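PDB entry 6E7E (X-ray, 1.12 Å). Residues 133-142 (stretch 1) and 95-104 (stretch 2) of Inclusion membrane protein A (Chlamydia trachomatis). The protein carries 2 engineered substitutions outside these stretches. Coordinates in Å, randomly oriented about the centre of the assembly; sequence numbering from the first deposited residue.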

ATOM      1  N   THR A 133      -3.795  11.002 -13.048  1.00  9.57           N
ATOM      2  CA  THR A 133      -3.779   9.625 -13.587  1.00  9.73           C
ATOM      3  C   THR A 133      -3.115   8.690 -12.575  1.00  9.20           C
ATOM      4  O   THR A 133      -3.633   7.566 -12.342  1.00  9.94           O
ATOM      5  CB  THR A 133      -3.089   9.653 -14.953  1.00 11.50           C
ATOM      6  OG1 THR A 133      -3.770  10.560 -15.824  1.00 13.16           O
ATOM      7  CG2 THR A 133      -3.034   8.287 -15.591  1.00 14.19           C
ATOM      8  N   ILE A 134      -1.997   9.080 -12.013  1.00  8.82           N
ATOM      9  CA  ILE A 134      -1.324   8.250 -10.991  1.00  8.79           C
ATOM     10  C   ILE A 134      -2.204   8.126  -9.752  1.00  8.61           C
ATOM     11  O   ILE A 134      -2.303   7.034  -9.185  1.00  9.30           O
ATOM     12  CB  ILE A 134       0.062   8.813 -10.649  1.00  9.17           C
ATOM     13  CG1 ILE A 134       0.966   8.737 -11.875  1.00 10.53           C
ATOM     14  CG2 ILE A 134       0.642   8.071  -9.457  1.00 10.29           C
ATOM     15  CD1 ILE A 134       2.195   9.575 -11.734  1.00 13.11           C
ATOM     16  N   ARG A 135      -2.829   9.211  -9.302  1.00  8.66           N
ATOM     17  CA  ARG A 135      -3.749   9.136  -8.153  1.00  8.66           C
ATOM     18  C   ARG A 135      -4.801   8.067  -8.416  1.00  8.57           C
ATOM     19  O   ARG A 135      -5.068   7.239  -7.520  1.00  9.23           O
ATOM     20  CB  ARG A 135      -4.401  10.497  -7.961  1.00  9.72           C
ATOM     21  CG  ARG A 135      -5.531  10.532  -6.939  1.00 11.35           C
ATOM     22  CD  ARG A 135      -6.492  11.684  -7.213  1.00 12.58           C
ATOM     23  NE  ARG A 135      -7.212  11.556  -8.473  1.00 12.95           N
ATOM     24  CZ  ARG A 135      -7.812  12.542  -9.140  1.00 12.68           C
ATOM     25  NH1 ARG A 135      -7.924  13.751  -8.608  1.00 15.74           N
ATOM     26  NH2 ARG A 135      -8.343  12.313 -10.324  1.00 15.14           N
ATOM     27  N   ASP A 136      -5.398   8.081  -9.591  1.00  9.05           N
ATOM     28  CA  ASP A 136      -6.465   7.100  -9.895  1.00  9.56           C
ATOM     29  C   ASP A 136      -5.922   5.667  -9.877  1.00  9.15           C
ATOM     30  O   ASP A 136      -6.565   4.766  -9.328  1.00 10.65           O
ATOM     31  CB  ASP A 136      -7.093   7.403 -11.244  1.00 10.41           C
ATOM     32  CG  ASP A 136      -7.870   8.695 -11.339  1.00 11.31           C
ATOM     33  OD1 ASP A 136      -8.110   9.326 -10.281  1.00 12.25           O
ATOM     34  OD2 ASP A 136      -8.218   9.047 -12.483  1.00 13.46           O
ATOM     35  N   SER A 137      -4.733   5.462 -10.421  1.00  9.14           N
ATOM     36  CA  SER A 137      -4.112   4.133 -10.464  1.00 10.06           C
ATOM     37  C   SER A 137      -3.791   3.659  -9.048  1.00  9.53           C
ATOM     38  O   SER A 137      -4.071   2.498  -8.701  1.00 10.76           O
ATOM     39  CB  SER A 137      -2.900   4.188 -11.322  1.00 12.52           C
ATOM     40  OG  SER A 137      -2.353   2.900 -11.415  1.00 15.95           O
ATOM     41  N   LEU A 138      -3.299   4.517  -8.300  1.00  9.65           N
ATOM     42  CA  LEU A 138      -2.884   4.206  -6.929  1.00 10.63           C
ATOM     43  C   LEU A 138      -4.088   3.877  -6.060  1.00 10.13           C
ATOM     44  O   LEU A 138      -4.026   2.942  -5.268  1.00 12.09           O
ATOM     45  CB  LEU A 138      -2.138   5.405  -6.374  1.00 13.69           C
ATOM     46  CG  LEU A 138      -1.688   5.293  -4.928  1.00 17.39           C
ATOM     47  CD1 LEU A 138      -0.708   4.159  -4.820  1.00 21.80           C
ATOM     48  CD2 LEU A 138      -1.006   6.564  -4.443  1.00 19.86           C
ATOM     49  N   ARG A 139      -5.182   4.652  -6.191  1.00 10.64           N
ATOM     50  CA  ARG A 139      -6.437   4.351  -5.480  1.00 11.50           C
ATOM     51  C   ARG A 139      -6.887   2.945  -5.856  1.00 11.69           C
ATOM     52  O   ARG A 139      -7.313   2.189  -4.966  1.00 14.20           O
ATOM     53  CB  ARG A 139      -7.505   5.374  -5.844  1.00 12.10           C
ATOM     54  CG  ARG A 139      -7.388   6.673  -5.078  1.00 13.47           C
ATOM     55  CD  ARG A 139      -8.413   7.649  -5.562  1.00 15.80           C
ATOM     56  NE  ARG A 139      -8.525   8.789  -4.671  1.00 19.20           N
ATOM     57  CZ  ARG A 139      -9.071   9.937  -5.014  1.00 18.80           C
ATOM     58  NH1 ARG A 139      -9.545  10.108  -6.234  1.00 19.29           N
ATOM     59  NH2 ARG A 139      -9.127  10.928  -4.146  1.00 23.82           N
ATOM     60  N   ASP A 140      -6.865   2.604  -7.128  1.00 11.42           N
ATOM     61  CA  ASP A 140      -7.309   1.271  -7.600  1.00 13.30           C
ATOM     62  C   ASP A 140      -6.440   0.198  -6.919  1.00 12.07           C
ATOM     63  O   ASP A 140      -6.937  -0.803  -6.424  1.00 15.14           O
ATOM     64  CB  ASP A 140      -7.286   1.188  -9.131  1.00 16.20           C
ATOM     65  CG  ASP A 140      -8.446   1.890  -9.827  1.00 22.50           C
ATOM     66  OD1 ASP A 140      -9.406   2.279  -9.130  1.00 27.08           O
ATOM     67  OD2 ASP A 140      -8.368   2.062 -11.064  1.00 30.07           O
ATOM     68  N   GLU A 141      -5.126   0.376  -6.963  1.00 10.79           N
ATOM     69  CA  GLU A 141      -4.223  -0.662  -6.412  1.00 11.50           C
ATOM     70  C   GLU A 141      -4.436  -0.789  -4.900  1.00 11.59           C
ATOM     71  O   GLU A 141      -4.402  -1.922  -4.362  1.00 13.50           O
ATOM     72  CB  GLU A 141      -2.786  -0.283  -6.720  1.00 12.68           C
ATOM     73  CG  GLU A 141      -2.399  -0.393  -8.178  1.00 15.36           C
ATOM     74  CD  GLU A 141      -2.425  -1.791  -8.771  1.00 19.61           C
ATOM     75  OE1 GLU A 141      -2.391  -2.765  -8.027  1.00 21.90           O
ATOM     76  OE2 GLU A 141      -2.458  -1.868  -9.993  1.00 30.23           O
ATOM     77  N   ILE A 142      -4.539   0.317  -4.192  1.00 12.00           N
ATOM     78  CA  ILE A 142      -4.696   0.287  -2.715  1.00 13.70           C
ATOM     79  C   ILE A 142      -6.025  -0.400  -2.384  1.00 14.49           C
ATOM     80  O   ILE A 142      -6.061  -1.198  -1.413  1.00 16.28           O
ATOM     81  CB  ILE A 142      -4.551   1.686  -2.097  1.00 15.21           C
ATOM     82  CG1 ILE A 142      -3.131   2.222  -2.287  1.00 16.06           C
ATOM     83  CG2 ILE A 142      -4.922   1.669  -0.628  1.00 19.58           C
ATOM     84  CD1 ILE A 142      -2.997   3.686  -1.919  1.00 18.09           C
TER
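Stretch 2 95-104: GSVASLREEI

The most striking feature of this contact is a very short hydrogen bond between two helices: the hydroxyl OG of Ser137 donates to OE2 of Glu103, a buried residue, at 2.5 Å. Both stretches are helical throughout, and each is an interior segment of a longer helix. Their N-to-C directions differ by 157°, so stretch 2 runs nearly antiparallel to stretch 1, with a signed crossing angle of -157° and a closest approach of the axes of 10.2 Å. In stretch 2 the i to i+4 ladder is regular, from Ser99 N to Gly95 O (3.0 Å) through Ile104 N to Leu100 O (3.0 Å).

The antiparallel course sets the register. The CA atoms of Leu138 and Glu103 lie 6.8 Å apart, and those of Glu141 and Ser96 6.6 Å apart, so that advancing along stretch 1 means stepping back along stretch 2. Ser137 and Glu141, one helical turn apart, point their CA-to-CB bonds toward stretch 2, and Ser99 and Glu103, likewise a turn apart, point theirs toward stretch 1. The result is a reciprocal pairing in which each helix contributes one serine and one glutamate. At one pair, Glu103 reaches Ser137 with both chi1 and chi2 in the m well; at the other, Glu141, also m and m, brings OE2 to 2.8 Å from OG of Ser99. The carboxylate of Glu103 also packs against aliphatic carbon, its OE1 lying 3.6 Å from CG2 of Ile134.

A water extends the polar side of the contact beyond Ser99. It accepts a hydrogen bond from OG of Ser96 (2.6 Å) and donates to both the backbone O (2.8 Å) and the side-chain OE1 (2.5 Å) of Glu141, thereby linking two side chains whose OG and OE1 atoms are 4.5 Å apart.

Beside these polar groups lies a small apolar patch centred on Leu100. Its CA-to-CB bond points sideways, but the end of the side chain comes nearer to stretch 1, placing CD2 3.8 Å from CD1 of Leu138, 3.9 Å from CB of Glu141 and 4.3 Å from CG1 of Ile142. One methyl group thus meets three residues of the facing helix. Val97 and Ile104 direct their CA-to-CB bonds away from stretch 1 and make no contact with it. Together the two stretches bury 380 Å², counting both sides, with Glu103 and Glu141 the most extensively covered residues.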

ATOM      1  N   GLY A  95       1.802  -9.352  -7.472  1.00  9.85           N
ATOM      2  CA  GLY A  95       1.390  -8.398  -8.535  1.00 10.75           C
ATOM      3  C   GLY A  95       1.099  -7.016  -7.942  1.00  9.33           C
ATOM      4  O   GLY A  95       1.486  -5.987  -8.509  1.00 10.20           O
ATOM      5  N   SER A  96       0.379  -6.971  -6.827  1.00  9.81           N
ATOM      6  CA  SER A  96       0.068  -5.697  -6.149  1.00 10.54           C
ATOM      7  C   SER A  96       1.355  -4.993  -5.746  1.00  9.42           C
ATOM      8  O   SER A  96       1.470  -3.777  -5.943  1.00 10.21           O
ATOM      9  CB  SER A  96      -0.783  -5.937  -4.942  1.00 12.07           C
ATOM     10  OG  SER A  96      -2.124  -6.240  -5.252  1.00 15.79           O
ATOM     11  N   VAL A  97       2.262  -5.717  -5.132  1.00  9.38           N
ATOM     12  CA  VAL A  97       3.536  -5.128  -4.677  1.00  9.61           C
ATOM     13  C   VAL A  97       4.281  -4.537  -5.872  1.00  9.19           C
ATOM     14  O   VAL A  97       4.773  -3.397  -5.800  1.00  9.45           O
ATOM     15  CB  VAL A  97       4.361  -6.180  -3.930  1.00 11.05           C
ATOM     16  CG1 VAL A  97       5.794  -5.726  -3.756  1.00 12.05           C
ATOM     17  CG2 VAL A  97       3.739  -6.503  -2.586  1.00 13.71           C
ATOM     18  N   ALA A  98       4.377  -5.278  -6.962  1.00  8.89           N
ATOM     19  CA  ALA A  98       5.116  -4.784  -8.142  1.00  9.39           C
ATOM     20  C   ALA A  98       4.450  -3.523  -8.689  1.00  8.93           C
ATOM     21  O   ALA A  98       5.155  -2.576  -9.074  1.00  9.66           O
ATOM     22  CB  ALA A  98       5.196  -5.855  -9.181  1.00 10.46           C
ATOM     23  N   SER A  99       3.139  -3.519  -8.762  1.00  8.94           N
ATOM     24  CA  SER A  99       2.417  -2.359  -9.307  1.00  9.67           C
ATOM     25  C   SER A  99       2.610  -1.149  -8.411  1.00  9.14           C
ATOM     26  O   SER A  99       2.834  -0.031  -8.919  1.00  9.62           O
ATOM     27  CB  SER A  99       0.995  -2.698  -9.480  1.00 11.61           C
ATOM     28  OG  SER A  99       0.333  -1.610 -10.075  1.00 19.18           O
ATOM     29  N   LEU A 100       2.529  -1.313  -7.107  1.00  9.00           N
ATOM     30  CA  LEU A 100       2.744  -0.186  -6.178  1.00  9.58           C
ATOM     31  C   LEU A 100       4.165   0.359  -6.313  1.00  9.33           C
ATOM     32  O   LEU A 100       4.336   1.575  -6.275  1.00 10.11           O
ATOM     33  CB  LEU A 100       2.428  -0.642  -4.752  1.00  9.67           C
ATOM     34  CG  LEU A 100       0.947  -0.842  -4.474  1.00 10.77           C
ATOM     35  CD1 LEU A 100       0.756  -1.650  -3.194  1.00 12.87           C
ATOM     36  CD2 LEU A 100       0.203   0.481  -4.384  1.00 13.30           C
ATOM     37  N   ARG A 101       5.142  -0.523  -6.445  1.00  9.63           N
ATOM     38  CA  ARG A 101       6.523  -0.049  -6.602  1.00 10.43           C
ATOM     39  C   ARG A 101       6.620   0.783  -7.873  1.00  9.86           C
ATOM     40  O   ARG A 101       7.334   1.795  -7.866  1.00 10.68           O
ATOM     41  CB  ARG A 101       7.465  -1.243  -6.661  1.00 13.65           C
ATOM     42  CG  ARG A 101       7.897  -1.816  -5.328  1.00 17.47           C
ATOM     43  CD  ARG A 101       9.146  -2.659  -5.470  1.00 20.43           C
ATOM     44  NE  ARG A 101       9.525  -3.384  -4.259  1.00 22.86           N
ATOM     45  CZ  ARG A 101      10.182  -2.863  -3.218  1.00 20.61           C
ATOM     46  NH1 ARG A 101      10.511  -1.582  -3.200  1.00 22.04           N
ATOM     47  NH2 ARG A 101      10.538  -3.640  -2.214  1.00 19.44           N
ATOM     48  N   GLU A 102       5.991   0.353  -8.946  1.00 10.23           N
ATOM     49  CA  GLU A 102       6.074   1.127 -10.204  1.00 11.39           C
ATOM     50  C   GLU A 102       5.338   2.459 -10.063  1.00 10.82           C
ATOM     51  O   GLU A 102       5.842   3.471 -10.591  1.00 12.31           O
ATOM     52  CB  GLU A 102       5.562   0.305 -11.374  1.00 13.58           C
ATOM     53  CG  GLU A 102       6.518  -0.795 -11.788  1.00 16.70           C
ATOM     54  CD  GLU A 102       7.771  -0.231 -12.421  1.00 26.05           C
ATOM     55  OE1 GLU A 102       7.703   0.143 -13.603  1.00 28.64           O
ATOM     56  OE2 GLU A 102       8.779  -0.068 -11.712  1.00 32.33           O
ATOM     57  N   GLU A 103       4.196   2.508  -9.376  1.00 10.85           N
ATOM     58  CA  GLU A 103       3.522   3.808  -9.149  1.00 11.95           C
ATOM     59  C   GLU A 103       4.467   4.740  -8.404  1.00 10.53           C
ATOM     60  O   GLU A 103       4.556   5.926  -8.753  1.00 12.23           O
ATOM     61  CB  GLU A 103       2.234   3.649  -8.369  1.00 15.63           C
ATOM     62  CG  GLU A 103       1.135   2.902  -9.102  1.00 19.23           C
ATOM     63  CD  GLU A 103       0.677   3.475 -10.437  1.00 23.24           C
ATOM     64  OE1 GLU A 103       0.818   4.683 -10.673  1.00 24.40           O
ATOM     65  OE2 GLU A 103       0.116   2.704 -11.231  1.00 32.52           O
ATOM     66  N   ILE A 104       5.153   4.249  -7.395  1.00  9.98           N
ATOM     67  CA  ILE A 104       6.130   5.084  -6.644  1.00 10.23           C
ATOM     68  C   ILE A 104       7.203   5.580  -7.598  1.00  9.83           C
ATOM     69  O   ILE A 104       7.582   6.743  -7.535  1.00 10.71           O
ATOM     70  CB  ILE A 104       6.746   4.305  -5.468  1.00 10.80           C
ATOM     71  CG1 ILE A 104       5.704   4.109  -4.374  1.00 12.16           C
ATOM     72  CG2 ILE A 104       8.001   4.992  -4.934  1.00 11.38           C
ATOM     73  CD1 ILE A 104       6.109   3.056  -3.367  1.00 13.56           C
TER
HETATM   74  O   HOH W   1      -3.098  -3.910  -5.919  1.00 30.59           O